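CSOR (Streptomyces lividans, PDB 4UIG) probably represses transcription of copper-responsive genes by binding operator DNA and letting go of it when copper binds. Local coordinates at residues L55-R60 and Q93-Q98. Residues are numbered along the deposited sequence; the frame is centred on the assembly and turned at random.
Sequences LKRLRR and QSFALQ
R57 and F95 mark the closest backbone approach, CA to CA 7.3 Å, of two helical segments that run nearly antiparallel at 163°, their axes 10.8 Å apart at the nearest. At this separation long or bulky side chains span the interface. R57 leaves its helix toward the partner and stays extended from CG to NE, which carries the guanidinium to the far helix. There NH1 donates to S94 OG at 2.7 Å, the acceptor lying 16° out of the guanidinium plane, while S94 O lies over one face of the group. L58 and F95 form the apolar half: CD2 of L58 sits over the ring face, 4.1 Å from the centroid in a CH-pi contact, and CD1 reaches CZ of F95 at 3.8 Å. F95, its CG anti to its own backbone N (chi1 171°), presents its ring edge to R57 CD. An alanine in place of F95 is likely to leave L58 without its aromatic partner and open a gap between the helices. E53 forms a salt bridge with R57 NE, and H54 meets the F95 ring edge-to-face. Helices 46-73 and 78-114, consecutive in the chain, thus form an antiparallel hairpin, with V85 of a second subunit packing on F95 and its Q69 on L58.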
ATOM      1  N   LEU A  55     -19.209   2.034 -14.151  1.00 29.69           N
ATOM      2  CA  LEU A  55     -18.740   2.091 -15.534  1.00 32.53           C
ATOM      3  C   LEU A  55     -18.121   3.448 -15.903  1.00 35.06           C
ATOM      4  O   LEU A  55     -17.181   3.494 -16.687  1.00 31.86           O
ATOM      5  CB  LEU A  55     -19.851   1.730 -16.530  1.00 30.93           C
ATOM      6  CG  LEU A  55     -20.302   0.241 -16.518  1.00 28.34           C
ATOM      7  CD1 LEU A  55     -21.492  -0.003 -17.404  1.00 31.05           C
ATOM      8  CD2 LEU A  55     -19.218  -0.704 -16.947  1.00 28.89           C
ATOM      9  N   LYS A  56     -18.709   4.545 -15.405  1.00 39.49           N
ATOM     10  CA  LYS A  56     -18.126   5.894 -15.590  1.00 42.76           C
ATOM     11  C   LYS A  56     -16.705   5.993 -14.964  1.00 34.00           C
ATOM     12  O   LYS A  56     -15.782   6.378 -15.643  1.00 39.73           O
ATOM     13  CB  LYS A  56     -19.081   6.964 -15.019  1.00 44.22           C
ATOM     14  CG  LYS A  56     -18.712   8.429 -15.265  0.50 44.56           C
ATOM     15  CD  LYS A  56     -19.731   9.340 -14.583  0.50 45.66           C
ATOM     16  CE  LYS A  56     -19.470  10.813 -14.834  0.50 47.90           C
ATOM     17  NZ  LYS A  56     -20.173  11.624 -13.801  0.50 49.28           N
ATOM     18  N   ARG A  57     -16.535   5.576 -13.720  1.00 33.86           N
ATOM     19  CA  ARG A  57     -15.230   5.544 -13.083  1.00 35.96           C
ATOM     20  C   ARG A  57     -14.238   4.739 -13.924  1.00 35.07           C
ATOM     21  O   ARG A  57     -13.093   5.145 -14.059  1.00 32.27           O
ATOM     22  CB  ARG A  57     -15.269   4.891 -11.705  1.00 42.50           C
ATOM     23  CG  ARG A  57     -15.788   5.694 -10.508  1.00 49.52           C
ATOM     24  CD  ARG A  57     -15.806   4.714  -9.316  1.00 54.49           C
ATOM     25  NE  ARG A  57     -16.255   5.260  -8.030  1.00 56.33           N
ATOM     26  CZ  ARG A  57     -15.476   5.692  -7.037  0.50 50.11           C
ATOM     27  NH1 ARG A  57     -14.160   5.695  -7.125  0.50 43.78           N
ATOM     28  NH2 ARG A  57     -16.039   6.140  -5.920  0.50 53.07           N
ATOM     29  N   LEU A  58     -14.666   3.592 -14.468  1.00 28.26           N
ATOM     30  CA  LEU A  58     -13.764   2.733 -15.222  1.00 27.65           C
ATOM     31  C   LEU A  58     -13.390   3.314 -16.574  1.00 27.23           C
ATOM     32  O   LEU A  58     -12.237   3.165 -17.037  1.00 25.11           O
ATOM     33  CB  LEU A  58     -14.324   1.308 -15.391  1.00 27.43           C
ATOM     34  CG  LEU A  58     -14.377   0.477 -14.112  1.00 26.95           C
ATOM     35  CD1 LEU A  58     -15.220  -0.780 -14.317  1.00 27.84           C
ATOM     36  CD2 LEU A  58     -12.980   0.045 -13.663  1.00 29.13           C
ATOM     37  N   ARG A  59     -14.353   3.957 -17.212  1.00 30.00           N
ATOM     38  CA  ARG A  59     -14.072   4.685 -18.459  1.00 33.57           C
ATOM     39  C   ARG A  59     -13.023   5.799 -18.242  1.00 31.12           C
ATOM     40  O   ARG A  59     -12.104   5.930 -19.034  1.00 31.86           O
ATOM     41  CB  ARG A  59     -15.349   5.233 -19.088  1.00 39.32           C
ATOM     42  CG  ARG A  59     -16.023   4.225 -20.036  1.00 45.67           C
ATOM     43  CD  ARG A  59     -17.195   4.848 -20.832  1.00 49.27           C
ATOM     44  NE  ARG A  59     -18.191   5.497 -19.964  1.00 53.62           N
ATOM     45  CZ  ARG A  59     -19.282   4.920 -19.425  1.00 56.44           C
ATOM     46  NH1 ARG A  59     -19.605   3.632 -19.655  1.00 50.97           N
ATOM     47  NH2 ARG A  59     -20.066   5.652 -18.633  1.00 57.85           N
ATOM     48  N   ARG A  60     -13.142   6.507 -17.136  1.00 34.49           N
ATOM     49  CA  ARG A  60     -12.157   7.533 -16.706  1.00 35.62           C
ATOM     50  C   ARG A  60     -10.769   6.916 -16.490  1.00 31.50           C
ATOM     51  O   ARG A  60      -9.745   7.443 -16.963  1.00 30.50           O
ATOM     52  CB  ARG A  60     -12.625   8.206 -15.403  1.00 42.66           C
ATOM     53  CG  ARG A  60     -12.584   9.729 -15.360  1.00 50.82           C
ATOM     54  CD  ARG A  60     -12.129  10.277 -14.005  0.50 50.27           C
ATOM     55  NE  ARG A  60     -11.836  11.705 -14.063  0.50 51.58           N
ATOM     56  CZ  ARG A  60     -10.742  12.229 -14.615  0.50 53.66           C
ATOM     57  NH1 ARG A  60      -9.811  11.458 -15.168  0.50 51.40           N
ATOM     58  NH2 ARG A  60     -10.583  13.545 -14.625  0.50 56.39           N
ATOM     59  N   GLN A  93      -8.174   1.971  -6.577  1.00 36.06           N
ATOM     60  CA  GLN A  93      -8.360   1.642  -5.167  1.00 36.32           C
ATOM     61  C   GLN A  93      -9.644   2.155  -4.637  1.00 31.15           C
ATOM     62  O   GLN A  93     -10.322   1.512  -3.850  1.00 31.88           O
ATOM     63  CB  GLN A  93      -7.209   2.188  -4.342  1.00 38.93           C
ATOM     64  CG  GLN A  93      -5.992   1.335  -4.483  1.00 44.80           C
ATOM     65  CD  GLN A  93      -4.804   1.867  -3.699  1.00 56.78           C
ATOM     66  OE1 GLN A  93      -4.954   2.651  -2.727  1.00 69.91           O
ATOM     67  NE2 GLN A  93      -3.617   1.408  -4.074  0.50 54.09           N
ATOM     68  N   SER A  94      -9.976   3.346  -5.045  1.00 30.91           N
ATOM     69  CA  SER A  94     -11.230   3.906  -4.725  1.00 34.49           C
ATOM     70  C   SER A  94     -12.442   3.135  -5.318  1.00 37.84           C
ATOM     71  O   SER A  94     -13.463   2.933  -4.642  1.00 32.45           O
ATOM     72  CB  SER A  94     -11.221   5.361  -5.104  1.00 35.32           C
ATOM     73  OG  SER A  94     -12.499   5.818  -4.998  1.00 39.45           O
ATOM     74  N   PHE A  95     -12.324   2.700  -6.566  1.00 34.39           N
ATOM     75  CA  PHE A  95     -13.302   1.780  -7.161  1.00 31.65           C
ATOM     76  C   PHE A  95     -13.416   0.461  -6.338  1.00 28.28           C
ATOM     77  O   PHE A  95     -14.533   0.044  -6.044  1.00 28.68           O
ATOM     78  CB  PHE A  95     -12.911   1.505  -8.628  1.00 31.66           C
ATOM     79  CG  PHE A  95     -13.708   0.416  -9.290  1.00 32.61           C
ATOM     80  CD1 PHE A  95     -15.048   0.607  -9.591  1.00 37.58           C
ATOM     81  CD2 PHE A  95     -13.111  -0.788  -9.635  1.00 32.63           C
ATOM     82  CE1 PHE A  95     -15.781  -0.396 -10.237  1.00 35.84           C
ATOM     83  CE2 PHE A  95     -13.842  -1.808 -10.268  1.00 35.04           C
ATOM     84  CZ  PHE A  95     -15.177  -1.605 -10.563  1.00 33.59           C
ATOM     85  N   ALA A  96     -12.286  -0.126  -5.944  1.00 28.04           N
ATOM     86  CA  ALA A  96     -12.232  -1.378  -5.162  1.00 29.49           C
ATOM     87  C   ALA A  96     -12.979  -1.242  -3.822  1.00 32.57           C
ATOM     88  O   ALA A  96     -13.708  -2.142  -3.421  1.00 31.20           O
ATOM     89  CB  ALA A  96     -10.810  -1.804  -4.915  1.00 28.87           C
ATOM     90  N   LEU A  97     -12.828  -0.093  -3.158  1.00 35.56           N
ATOM     91  CA  LEU A  97     -13.505   0.179  -1.894  1.00 37.03           C
ATOM     92  C   LEU A  97     -15.004   0.274  -2.039  1.00 37.66           C
ATOM     93  O   LEU A  97     -15.736  -0.196  -1.156  1.00 36.04           O
ATOM     94  CB  LEU A  97     -12.973   1.463  -1.240  1.00 36.56           C
ATOM     95  CG  LEU A  97     -11.597   1.404  -0.589  1.00 40.77           C
ATOM     96  CD1 LEU A  97     -11.091   2.816  -0.288  0.50 38.89           C
ATOM     97  CD2 LEU A  97     -11.616   0.576   0.701  1.00 39.85           C
ATOM     98  N   GLN A  98     -15.484   0.879  -3.122  1.00 35.82           N
ATOM     99  CA  GLN A  98     -16.925   0.900  -3.392  1.00 37.88           C
ATOM    100  C   GLN A  98     -17.512  -0.490  -3.635  1.00 36.19           C
ATOM    101  O   GLN A  98     -18.566  -0.844  -3.083  1.00 35.39           O
ATOM    102  CB  GLN A  98     -17.263   1.791  -4.559  1.00 41.26           C
ATOM    103  CG  GLN A  98     -16.744   3.197  -4.337  1.00 46.67           C
ATOM    104  CD  GLN A  98     -17.745   4.214  -4.745  0.50 47.21           C
ATOM    105  OE1 GLN A  98     -17.716   4.693  -5.865  0.50 48.89           O
ATOM    106  NE2 GLN A  98     -18.673   4.519  -3.852  0.50 50.05           N
TER